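Fructuronate-tagaturonate epimerase UxaE from Cohnella laeviribosi in complex with 1 glycerol (PDB 6IL9) probably catalyses the epimerisation that interconverts fructuronate and tagaturonate, in a TIM barrel that binds a zinc ion. Local coordinates at residues Leu181-Gly195 with Arg239-Met251. Residues are numbered along the deposited sequence; the frame is centred on the assembly and turned at random.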
ATOM      1  N   LEU A 181       4.922 -10.886  -1.822  1.00 16.68           N
ATOM      2  CA  LEU A 181       6.219 -11.536  -1.637  1.00 17.89           C
ATOM      3  C   LEU A 181       7.289 -10.741  -2.371  1.00 21.68           C
ATOM      4  O   LEU A 181       7.349 -10.749  -3.608  1.00 20.19           O
ATOM      5  CB  LEU A 181       6.197 -12.983  -2.133  1.00 14.56           C
ATOM      6  CG  LEU A 181       7.484 -13.757  -1.802  1.00 18.57           C
ATOM      7  CD1 LEU A 181       7.611 -13.884  -0.297  1.00 19.62           C
ATOM      8  CD2 LEU A 181       7.471 -15.137  -2.458  1.00 17.11           C
ATOM      9  N   ASP A 182       8.143 -10.073  -1.605  1.00 19.23           N
ATOM     10  CA  ASP A 182       9.305  -9.382  -2.140  1.00 21.60           C
ATOM     11  C   ASP A 182      10.373 -10.414  -2.474  1.00 25.59           C
ATOM     12  O   ASP A 182      10.919 -11.063  -1.571  1.00 24.03           O
ATOM     13  CB  ASP A 182       9.795  -8.368  -1.108  1.00 26.58           C
ATOM     14  CG  ASP A 182      10.844  -7.418  -1.652  1.00 32.84           C
ATOM     15  OD1 ASP A 182      11.571  -7.789  -2.602  1.00 28.96           O
ATOM     16  OD2 ASP A 182      10.933  -6.285  -1.119  1.00 33.06           O
ATOM     17  N   CYS A 183      10.675 -10.566  -3.769  1.00 21.20           N
ATOM     18  CA  CYS A 183      11.671 -11.520  -4.246  1.00 25.51           C
ATOM     19  C   CYS A 183      12.948 -10.829  -4.717  1.00 30.57           C
ATOM     20  O   CYS A 183      13.749 -11.433  -5.436  1.00 30.52           O
ATOM     21  CB  CYS A 183      11.086 -12.382  -5.367  1.00 22.74           C
ATOM     22  SG  CYS A 183       9.630 -13.309  -4.842  1.00 22.75           S
ATOM     23  N   SER A 184      13.150  -9.570  -4.316  1.00 29.90           N
ATOM     24  CA  SER A 184      14.302  -8.810  -4.792  1.00 33.61           C
ATOM     25  C   SER A 184      15.619  -9.397  -4.300  1.00 34.51           C
ATOM     26  O   SER A 184      16.625  -9.340  -5.015  1.00 39.13           O
ATOM     27  CB  SER A 184      14.176  -7.345  -4.362  1.00 38.15           C
ATOM     28  OG  SER A 184      14.303  -7.204  -2.954  1.00 39.26           O
ATOM     29  N   GLU A 185      15.641  -9.969  -3.095  1.00 35.57           N
ATOM     30  CA  GLU A 185      16.896 -10.488  -2.561  1.00 41.08           C
ATOM     31  C   GLU A 185      17.335 -11.779  -3.244  1.00 41.71           C
ATOM     32  O   GLU A 185      18.519 -12.138  -3.170  1.00 38.48           O
ATOM     33  CB  GLU A 185      16.773 -10.706  -1.054  1.00 41.24           C
ATOM     34  CG  GLU A 185      16.537  -9.413  -0.292  1.00 47.13           C
ATOM     35  CD  GLU A 185      17.007  -9.477   1.145  1.00 52.41           C
ATOM     36  OE1 GLU A 185      16.795  -8.482   1.871  1.00 53.92           O
ATOM     37  OE2 GLU A 185      17.583 -10.515   1.548  1.00 55.95           O
ATOM     38  N   GLN A 186      16.421 -12.486  -3.903  1.00 35.43           N
ATOM     39  CA  GLN A 186      16.780 -13.705  -4.611  1.00 33.80           C
ATOM     40  C   GLN A 186      17.206 -13.447  -6.049  1.00 30.11           C
ATOM     41  O   GLN A 186      17.782 -14.339  -6.678  1.00 34.12           O
ATOM     42  CB  GLN A 186      15.605 -14.688  -4.590  1.00 29.29           C
ATOM     43  CG  GLN A 186      15.430 -15.426  -3.263  1.00 30.68           C
ATOM     44  CD  GLN A 186      14.683 -14.613  -2.211  1.00 33.89           C
ATOM     45  OE1 GLN A 186      14.112 -13.564  -2.501  1.00 32.94           O
ATOM     46  NE2 GLN A 186      14.699 -15.098  -0.974  1.00 33.95           N
ATOM     47  N   ILE A 187      16.936 -12.256  -6.578  1.00 29.81           N
ATOM     48  CA  ILE A 187      17.306 -11.928  -7.947  1.00 29.61           C
ATOM     49  C   ILE A 187      18.822 -11.825  -8.050  1.00 36.37           C
ATOM     50  O   ILE A 187      19.478 -11.211  -7.199  1.00 36.78           O
ATOM     51  CB  ILE A 187      16.631 -10.618  -8.380  1.00 29.10           C
ATOM     52  CG1 ILE A 187      15.107 -10.738  -8.265  1.00 32.31           C
ATOM     53  CG2 ILE A 187      17.036 -10.247  -9.790  1.00 34.10           C
ATOM     54  CD1 ILE A 187      14.486 -11.622  -9.322  1.00 30.56           C
ATOM     55  N   ASP A 188      19.388 -12.419  -9.098  1.00 32.37           N
ATOM     56  CA  ASP A 188      20.835 -12.347  -9.316  1.00 33.41           C
ATOM     57  C   ASP A 188      21.119 -11.155 -10.226  1.00 34.77           C
ATOM     58  O   ASP A 188      21.158 -11.268 -11.453  1.00 32.93           O
ATOM     59  CB  ASP A 188      21.363 -13.656  -9.888  1.00 31.10           C
ATOM     60  CG  ASP A 188      22.881 -13.722  -9.878  1.00 40.52           C
ATOM     61  OD1 ASP A 188      23.510 -12.647  -9.826  1.00 39.45           O
ATOM     62  OD2 ASP A 188      23.443 -14.837  -9.917  1.00 39.99           O
ATOM     63  N   ASN A 189      21.344  -9.993  -9.609  1.00 38.81           N
ATOM     64  CA  ASN A 189      21.522  -8.773 -10.391  1.00 38.20           C
ATOM     65  C   ASN A 189      22.869  -8.740 -11.107  1.00 42.31           C
ATOM     66  O   ASN A 189      22.969  -8.173 -12.202  1.00 42.76           O
ATOM     67  CB  ASN A 189      21.356  -7.548  -9.490  1.00 44.52           C
ATOM     68  CG  ASN A 189      19.898  -7.200  -9.240  1.00 45.86           C
ATOM     69  OD1 ASN A 189      19.255  -6.556 -10.068  1.00 43.25           O
ATOM     70  ND2 ASN A 189      19.369  -7.629  -8.096  1.00 42.83           N
ATOM     71  N   GLU A 190      23.911  -9.338 -10.526  1.00 45.13           N
ATOM     72  CA  GLU A 190      25.198  -9.348 -11.211  1.00 46.94           C
ATOM     73  C   GLU A 190      25.126 -10.199 -12.475  1.00 40.92           C
ATOM     74  O   GLU A 190      25.743  -9.867 -13.491  1.00 42.87           O
ATOM     75  CB  GLU A 190      26.303  -9.836 -10.275  1.00 43.52           C
ATOM     76  CG  GLU A 190      25.872 -10.847  -9.223  1.00 51.94           C
ATOM     77  CD  GLU A 190      26.942 -11.074  -8.164  1.00 58.58           C
ATOM     78  OE1 GLU A 190      28.141 -11.004  -8.513  1.00 61.52           O
ATOM     79  OE2 GLU A 190      26.589 -11.317  -6.988  1.00 58.68           O
ATOM     80  N   ALA A 191      24.331 -11.274 -12.448  1.00 38.57           N
ATOM     81  CA  ALA A 191      24.098 -12.048 -13.665  1.00 34.29           C
ATOM     82  C   ALA A 191      23.373 -11.228 -14.724  1.00 37.04           C
ATOM     83  O   ALA A 191      23.534 -11.484 -15.921  1.00 34.50           O
ATOM     84  CB  ALA A 191      23.298 -13.309 -13.342  1.00 34.34           C
ATOM     85  N   ALA A 192      22.562 -10.251 -14.310  1.00 38.13           N
ATOM     86  CA  ALA A 192      21.861  -9.430 -15.291  1.00 41.96           C
ATOM     87  C   ALA A 192      22.806  -8.451 -15.977  1.00 40.89           C
ATOM     88  O   ALA A 192      22.586  -8.098 -17.140  1.00 45.52           O
ATOM     89  CB  ALA A 192      20.706  -8.685 -14.623  1.00 41.03           C
ATOM     90  N   GLN A 193      23.863  -8.023 -15.285  1.00 44.21           N
ATOM     91  CA  GLN A 193      24.819  -7.052 -15.805  1.00 44.97           C
ATOM     92  C   GLN A 193      26.061  -7.687 -16.416  1.00 48.23           C
ATOM     93  O   GLN A 193      26.817  -6.992 -17.104  1.00 45.39           O
ATOM     94  CB  GLN A 193      25.262  -6.096 -14.693  1.00 47.49           C
ATOM     95  CG  GLN A 193      24.148  -5.647 -13.767  1.00 49.46           C
ATOM     96  CD  GLN A 193      23.906  -4.157 -13.844  1.00 56.02           C
ATOM     97  OE1 GLN A 193      24.518  -3.461 -14.657  1.00 60.03           O
ATOM     98  NE2 GLN A 193      23.016  -3.654 -12.994  1.00 55.62           N
ATOM     99  N   ALA A 194      26.289  -8.977 -16.187  1.00 41.94           N
ATOM    100  CA  ALA A 194      27.540  -9.603 -16.578  1.00 46.23           C
ATOM    101  C   ALA A 194      27.621  -9.759 -18.095  1.00 46.57           C
ATOM    102  O   ALA A 194      26.617  -9.699 -18.810  1.00 46.44           O
ATOM    103  CB  ALA A 194      27.686 -10.965 -15.903  1.00 46.60           C
ATOM    104  N   GLY A 195      28.846  -9.972 -18.581  1.00 46.47           N
ATOM    105  CA  GLY A 195      29.061 -10.295 -19.978  1.00 42.71           C
ATOM    106  C   GLY A 195      28.459 -11.637 -20.368  1.00 43.97           C
ATOM    107  O   GLY A 195      28.094 -12.469 -19.536  1.00 47.69           O
ATOM    108  N   ARG A 239      20.641 -16.063 -19.637  1.00 24.06           N
ATOM    109  CA  ARG A 239      20.627 -14.946 -18.710  1.00 29.83           C
ATOM    110  C   ARG A 239      19.364 -14.974 -17.856  1.00 25.81           C
ATOM    111  O   ARG A 239      19.432 -14.796 -16.636  1.00 25.92           O
ATOM    112  CB  ARG A 239      20.756 -13.629 -19.471  1.00 29.85           C
ATOM    113  CG  ARG A 239      21.095 -12.464 -18.577  1.00 31.40           C
ATOM    114  CD  ARG A 239      21.130 -11.158 -19.359  1.00 34.76           C
ATOM    115  NE  ARG A 239      22.221 -11.120 -20.334  1.00 39.79           N
ATOM    116  CZ  ARG A 239      23.473 -10.778 -20.044  1.00 38.16           C
ATOM    117  NH1 ARG A 239      23.807 -10.457 -18.802  1.00 38.16           N
ATOM    118  NH2 ARG A 239      24.392 -10.762 -21.002  1.00 39.66           N
ATOM    119  N   ASP A 240      18.206 -15.216 -18.477  1.00 31.01           N
ATOM    120  CA  ASP A 240      16.949 -15.261 -17.729  1.00 26.54           C
ATOM    121  C   ASP A 240      16.989 -16.312 -16.622  1.00 28.27           C
ATOM    122  O   ASP A 240      16.544 -16.055 -15.499  1.00 25.16           O
ATOM    123  CB  ASP A 240      15.778 -15.547 -18.666  1.00 28.02           C
ATOM    124  CG  ASP A 240      15.282 -14.308 -19.385  1.00 29.96           C
ATOM    125  OD1 ASP A 240      15.622 -13.186 -18.953  1.00 32.13           O
ATOM    126  OD2 ASP A 240      14.543 -14.471 -20.378  1.00 30.06           O
ATOM    127  N   VAL A 241      17.499 -17.506 -16.928  1.00 25.37           N
ATOM    128  CA  VAL A 241      17.591 -18.553 -15.910  1.00 26.20           C
ATOM    129  C   VAL A 241      18.487 -18.100 -14.761  1.00 25.01           C
ATOM    130  O   VAL A 241      18.143 -18.248 -13.581  1.00 24.63           O
ATOM    131  CB  VAL A 241      18.081 -19.872 -16.541  1.00 23.86           C
ATOM    132  CG1 VAL A 241      18.328 -20.942 -15.461  1.00 24.00           C
ATOM    133  CG2 VAL A 241      17.078 -20.378 -17.566  1.00 25.53           C
ATOM    134  N   LEU A 242      19.647 -17.514 -15.080  1.00 24.15           N
ATOM    135  CA  LEU A 242      20.564 -17.095 -14.024  1.00 25.35           C
ATOM    136  C   LEU A 242      19.969 -15.990 -13.158  1.00 25.16           C
ATOM    137  O   LEU A 242      20.164 -15.979 -11.937  1.00 26.50           O
ATOM    138  CB  LEU A 242      21.883 -16.626 -14.634  1.00 27.65           C
ATOM    139  CG  LEU A 242      22.704 -17.720 -15.304  1.00 29.45           C
ATOM    140  CD1 LEU A 242      23.973 -17.127 -15.907  1.00 31.86           C
ATOM    141  CD2 LEU A 242      23.053 -18.805 -14.297  1.00 30.18           C
ATOM    142  N   VAL A 243      19.251 -15.045 -13.770  1.00 22.89           N
ATOM    143  CA  VAL A 243      18.744 -13.904 -13.017  1.00 24.84           C
ATOM    144  C   VAL A 243      17.592 -14.323 -12.108  1.00 22.33           C
ATOM    145  O   VAL A 243      17.481 -13.848 -10.971  1.00 23.86           O
ATOM    146  CB  VAL A 243      18.324 -12.772 -13.977  1.00 21.96           C
ATOM    147  CG1 VAL A 243      17.663 -11.638 -13.202  1.00 25.41           C
ATOM    148  CG2 VAL A 243      19.539 -12.249 -14.748  1.00 25.34           C
ATOM    149  N   TYR A 244      16.721 -15.214 -12.588  1.00 23.71           N
ATOM    150  CA  TYR A 244      15.417 -15.416 -11.977  1.00 23.80           C
ATOM    151  C   TYR A 244      15.184 -16.786 -11.348  1.00 24.34           C
ATOM    152  O   TYR A 244      14.225 -16.917 -10.580  1.00 22.82           O
ATOM    153  CB  TYR A 244      14.303 -15.159 -13.013  1.00 20.17           C
ATOM    154  CG  TYR A 244      14.233 -13.713 -13.453  1.00 20.87           C
ATOM    155  CD1 TYR A 244      13.666 -12.744 -12.633  1.00 23.55           C
ATOM    156  CD2 TYR A 244      14.762 -13.313 -14.673  1.00 22.76           C
ATOM    157  CE1 TYR A 244      13.621 -11.416 -13.020  1.00 23.92           C
ATOM    158  CE2 TYR A 244      14.720 -11.982 -15.069  1.00 23.70           C
ATOM    159  CZ  TYR A 244      14.145 -11.043 -14.237  1.00 26.48           C
ATOM    160  OH  TYR A 244      14.100  -9.723 -14.616  1.00 28.61           O
ATOM    161  N   ARG A 245      16.007 -17.805 -11.634  1.00 22.15           N
ATOM    162  CA  ARG A 245      15.662 -19.162 -11.201  1.00 23.40           C
ATOM    163  C   ARG A 245      15.524 -19.252  -9.687  1.00 26.26           C
ATOM    164  O   ARG A 245      14.567 -19.846  -9.176  1.00 23.01           O
ATOM    165  CB  ARG A 245      16.694 -20.184 -11.686  1.00 22.72           C
ATOM    166  CG  ARG A 245      16.409 -21.585 -11.165  1.00 29.35           C
ATOM    167  CD  ARG A 245      17.382 -22.632 -11.678  1.00 29.66           C
ATOM    168  NE  ARG A 245      17.489 -23.758 -10.745  1.00 37.41           N
ATOM    169  CZ  ARG A 245      16.603 -24.746 -10.637  1.00 41.73           C
ATOM    170  NH1 ARG A 245      15.516 -24.781 -11.404  1.00 38.63           N
ATOM    171  NH2 ARG A 245      16.803 -25.711  -9.749  1.00 43.41           N
ATOM    172  N   GLU A 246      16.483 -18.682  -8.947  1.00 25.08           N
ATOM    173  CA  GLU A 246      16.413 -18.770  -7.493  1.00 25.42           C
ATOM    174  C   GLU A 246      15.179 -18.049  -6.961  1.00 25.26           C
ATOM    175  O   GLU A 246      14.551 -18.503  -5.998  1.00 22.84           O
ATOM    176  CB  GLU A 246      17.691 -18.206  -6.871  1.00 28.51           C
ATOM    177  CG  GLU A 246      17.729 -18.303  -5.358  1.00 35.29           C
ATOM    178  CD  GLU A 246      19.017 -17.745  -4.770  1.00 41.59           C
ATOM    179  OE1 GLU A 246      20.026 -17.661  -5.510  1.00 43.08           O
ATOM    180  OE2 GLU A 246      19.019 -17.397  -3.567  1.00 42.76           O
ATOM    181  N   ALA A 247      14.809 -16.931  -7.589  1.00 23.28           N
ATOM    182  CA  ALA A 247      13.601 -16.226  -7.177  1.00 23.41           C
ATOM    183  C   ALA A 247      12.353 -17.049  -7.475  1.00 20.77           C
ATOM    184  O   ALA A 247      11.416 -17.072  -6.672  1.00 20.85           O
ATOM    185  CB  ALA A 247      13.527 -14.861  -7.863  1.00 22.79           C
ATOM    186  N   ILE A 248      12.322 -17.715  -8.630  1.00 19.22           N
ATOM    187  CA  ILE A 248      11.193 -18.577  -8.981  1.00 20.68           C
ATOM    188  C   ILE A 248      11.047 -19.694  -7.960  1.00 22.44           C
ATOM    189  O   ILE A 248       9.943 -20.000  -7.495  1.00 18.39           O
ATOM    190  CB  ILE A 248      11.381 -19.140 -10.398  1.00 19.37           C
ATOM    191  CG1 ILE A 248      11.292 -18.014 -11.432  1.00 19.50           C
ATOM    192  CG2 ILE A 248      10.353 -20.258 -10.696  1.00 19.28           C
ATOM    193  CD1 ILE A 248      11.793 -18.434 -12.809  1.00 22.32           C
ATOM    194  N   GLN A 249      12.166 -20.329  -7.603  1.00 18.75           N
ATOM    195  CA  GLN A 249      12.115 -21.399  -6.612  1.00 20.63           C
ATOM    196  C   GLN A 249      11.570 -20.887  -5.290  1.00 19.82           C
ATOM    197  O   GLN A 249      10.828 -21.595  -4.599  1.00 20.80           O
ATOM    198  CB  GLN A 249      13.505 -21.999  -6.422  1.00 23.01           C
ATOM    199  CG  GLN A 249      14.014 -22.711  -7.636  1.00 23.70           C
ATOM    200  CD  GLN A 249      13.127 -23.867  -8.025  1.00 35.11           C
ATOM    201  OE1 GLN A 249      12.635 -23.939  -9.157  1.00 39.18           O
ATOM    202  NE2 GLN A 249      12.904 -24.781  -7.084  1.00 37.89           N
ATOM    203  N   PHE A 250      11.924 -19.652  -4.937  1.00 19.96           N
ATOM    204  CA  PHE A 250      11.463 -19.045  -3.694  1.00 20.25           C
ATOM    205  C   PHE A 250       9.968 -18.760  -3.750  1.00 21.40           C
ATOM    206  O   PHE A 250       9.254 -18.983  -2.768  1.00 20.96           O
ATOM    207  CB  PHE A 250      12.266 -17.765  -3.429  1.00 21.41           C
ATOM    208  CG  PHE A 250      11.876 -17.038  -2.166  1.00 22.43           C
ATOM    209  CD1 PHE A 250      11.992 -17.651  -0.924  1.00 23.76           C
ATOM    210  CD2 PHE A 250      11.421 -15.729  -2.226  1.00 23.20           C
ATOM    211  CE1 PHE A 250      11.642 -16.977   0.238  1.00 25.81           C
ATOM    212  CE2 PHE A 250      11.064 -15.046  -1.069  1.00 24.58           C
ATOM    213  CZ  PHE A 250      11.169 -15.673   0.164  1.00 24.32           C
ATOM    214  N   MET A 251       9.483 -18.269  -4.896  1.00 18.67           N
ATOM    215  CA  MET A 251       8.049 -18.077  -5.090  1.00 19.47           C
ATOM    216  C   MET A 251       7.288 -19.380  -4.868  1.00 18.05           C
ATOM    217  O   MET A 251       6.289 -19.421  -4.138  1.00 18.61           O
ATOM    218  CB  MET A 251       7.779 -17.542  -6.506  1.00 19.37           C
ATOM    219  CG  MET A 251       8.350 -16.162  -6.833  1.00 20.85           C
ATOM    220  SD  MET A 251       8.444 -15.800  -8.631  1.00 14.19           S
ATOM    221  CE  MET A 251       9.655 -14.481  -8.587  1.00 20.07           C
TER
HETATM  222  O   HOH W   1      16.898 -15.400  -8.897  1.00 26.35           O
HETATM  223  O   HOH W   2      20.539 -14.809  -6.690  1.00 39.91           O
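Asp188 N donates to Val243 O at 3.0 Å, almost straight at 174° and on a carbonyl lone pair, while helix 189-193 runs nearly antiparallel to the 239-251 segment of helix 234-259, the segment axes coming within 8.0 Å. Where the helix is kinked, Ala247 N has no bond to the turn before and donates to a water, which probably leaves room at Val243 O. That water donates to both Val243 O and Gln186 O, bridging the two backbones. Farther along, Gln186 lays its amide on one face of the Phe250 ring, the planes 13° apart and NE2 over the ring centre, 3.4 Å above it; the bend at chi2 (82°) carries the amide over the ring. Leu181 CD1 reaches Phe250 CE2 at 3.7 Å, and Cys183 SG lies at the ring edge, also touching Met251 CG. Ile187 CD1 rests against both Tyr244 CD1 (3.6 Å) and Ala247 CB, and its CG2 meets Val243 CG1. At the other end Ala191 CB packs on Leu242 CB, and the Arg239 chain, bent at chi3, brings NH1 (2.9 Å) and NH2 (3.3 Å) end-on to Ala194 O, which lies in the guanidinium plane; NH1 adds a weak bond to Ala191 O. Asp182, ending barrel strand 178-182, hydrogen-bonds through OD2 to ND1 of the zinc ligand His161, a second-shell position. Apolar contacts thus fasten the loop to helix 234-259 along its whole length; at the far end a cationic group meets carbonyls at and just beyond the C-terminal end of helix 189-193, probably favourable to the helix dipole.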